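Local coordinates for MazG-related protein (Thermotoga maritima, PDB 2YXH) that binds magnesium and probably hydrolyses nucleoside triphosphates to the monophosphate and pyrophosphate, at the interface of chains A and B. Numbering follows the deposited sequence. Chains: chain A/B, MazG-related protein.

The interface of chains A and B. Residues chain A 91, 93-94, 99-101, 105; chain B 15-17.
The indole of A:Trp93 points its N-H edge at the turn B:Lys15 to B:Pro17, and NE1 donates a long hydrogen bond to the thiol sulfur SG of B:Cys16, 3.6 Å away. The bond is nearly straight, 167° at the hydrogen, and the sulfur lies almost in the ring plane. B:Cys16 presents it by setting SG anti to its own backbone N (chi1 -179°), with CB also at the indole edge. A second nitrogen reaches the same sulfur: the bent chain of A:Lys91 ends with its terminal amine nitrogen NZ 3.1 Å from B:Cys16 SG, a polar approach that might favour a more thiolate-like sulfur. Within chain A the indole is sandwiched, CA of A:Lys91 over the rim of one face and CB of A:Ala105 over the rim of the other, which should limit its tilt. The ring of B:Pro17 lies obliquely to the indole; its CD is 3.8 Å from A:Trp93 NE1, while CG packs 3.7 Å from A:Ala105 CB. Beside this, CD2 of A:Leu94 touches CB of B:Cys16, and the aliphatic part of B:Lys15 runs past the A:Leu94 carbonyl. Water 1 bridges the backbones, 2.7 Å from A:Ile100 N and 3.0 Å from B:Lys15 O. A leucine here has no N-H, which would probably leave the B:Cys16 sulfur without its in-plane indole partner and open a gap beside A:Ala105 and B:Pro17. In this two-fold interface of the deposited assembly, possibly a dimer though the structure alone does not show it, the junction of chain B helices 3-15 and 17-21 meets chain A's 3-10 helix 92-95 with the residue before it, the following loop and the first turn of helix 102-113.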
# COMPACT_ATOMS: atom_id res chain seq x y z
N LYS A 91 -9.05 0.72 -18.25
CA LYS A 91 -8.34 -0.42 -18.80
C LYS A 91 -9.38 -1.43 -18.99
O LYS A 91 -9.38 -2.41 -18.31
CB LYS A 91 -7.26 -0.90 -17.82
CG LYS A 91 -6.15 0.16 -17.55
CD LYS A 91 -5.14 -0.38 -16.51
CE LYS A 91 -3.69 -0.48 -17.03
NZ LYS A 91 -2.91 -1.64 -16.37
N TRP A 93 -9.96 -3.60 -21.15
CA TRP A 93 -9.42 -4.92 -21.62
C TRP A 93 -9.15 -5.96 -20.49
O TRP A 93 -9.02 -7.13 -20.77
CB TRP A 93 -8.17 -4.75 -22.43
CG TRP A 93 -7.04 -4.03 -21.71
CD1 TRP A 93 -6.01 -4.60 -20.93
CD2 TRP A 93 -6.78 -2.61 -21.73
NE1 TRP A 93 -5.13 -3.59 -20.47
CE2 TRP A 93 -5.60 -2.37 -20.92
CE3 TRP A 93 -7.43 -1.51 -22.32
CZ2 TRP A 93 -5.09 -1.09 -20.75
CZ3 TRP A 93 -6.88 -0.20 -22.13
CH2 TRP A 93 -5.75 -0.03 -21.36
N LEU A 94 -9.11 -5.50 -19.23
CA LEU A 94 -8.91 -6.37 -18.06
C LEU A 94 -10.05 -7.36 -17.93
O LEU A 94 -9.95 -8.41 -17.28
CB LEU A 94 -8.78 -5.52 -16.78
CG LEU A 94 -7.58 -4.57 -16.72
CD1 LEU A 94 -7.53 -3.85 -15.38
CD2 LEU A 94 -6.35 -5.44 -16.89
N LYS A 99 -6.53 -11.21 -25.34
CA LYS A 99 -5.57 -10.18 -24.96
C LYS A 99 -5.57 -9.19 -26.12
O LYS A 99 -6.08 -9.50 -27.21
CB LYS A 99 -4.15 -10.75 -24.69
CG LYS A 99 -4.03 -11.73 -23.44
CD LYS A 99 -2.55 -12.16 -23.10
CE LYS A 99 -1.68 -10.92 -22.60
NZ LYS A 99 -0.14 -11.04 -22.49
N ILE A 100 -5.01 -8.00 -25.87
CA ILE A 100 -4.92 -6.97 -26.87
C ILE A 100 -3.50 -6.43 -26.82
O ILE A 100 -2.75 -6.60 -25.80
CB ILE A 100 -6.00 -5.82 -26.64
CG1 ILE A 100 -5.63 -4.86 -25.52
CG2 ILE A 100 -7.42 -6.39 -26.33
CD1 ILE A 100 -6.43 -3.56 -25.65
N SER A 101 -3.09 -5.83 -27.91
CA SER A 101 -1.69 -5.36 -28.05
C SER A 101 -1.46 -4.08 -27.25
O SER A 101 -2.38 -3.34 -27.00
CB SER A 101 -1.43 -5.02 -29.52
OG SER A 101 -2.32 -3.97 -29.88
N ALA A 105 -4.34 -1.21 -26.46
CA ALA A 105 -4.49 -0.80 -25.06
C ALA A 105 -4.23 0.68 -24.88
O ALA A 105 -5.04 1.40 -24.24
CB ALA A 105 -3.54 -1.61 -24.13
N LYS B 15 -3.45 -10.16 -18.27
CA LYS B 15 -3.94 -9.56 -19.55
C LYS B 15 -3.24 -8.29 -20.02
O LYS B 15 -3.09 -8.02 -21.22
CB LYS B 15 -5.45 -9.26 -19.44
CG LYS B 15 -6.26 -10.52 -19.04
CD LYS B 15 -7.78 -10.37 -19.15
CE LYS B 15 -8.40 -11.76 -19.42
NZ LYS B 15 -7.60 -12.55 -20.47
N CYS B 16 -2.81 -7.49 -19.06
CA CYS B 16 -2.44 -6.13 -19.36
C CYS B 16 -1.06 -6.01 -20.00
O CYS B 16 -0.01 -6.24 -19.34
CB CYS B 16 -2.53 -5.23 -18.14
SG CYS B 16 -2.06 -3.59 -18.67
N PRO B 17 -1.06 -5.63 -21.31
CA PRO B 17 0.21 -5.46 -22.06
C PRO B 17 1.08 -4.26 -21.60
O PRO B 17 2.29 -4.24 -21.85
CB PRO B 17 -0.27 -5.35 -23.55
CG PRO B 17 -1.62 -4.66 -23.41
CD PRO B 17 -2.24 -5.31 -22.14
O HOH W 1 -5.21 -7.36 -23.24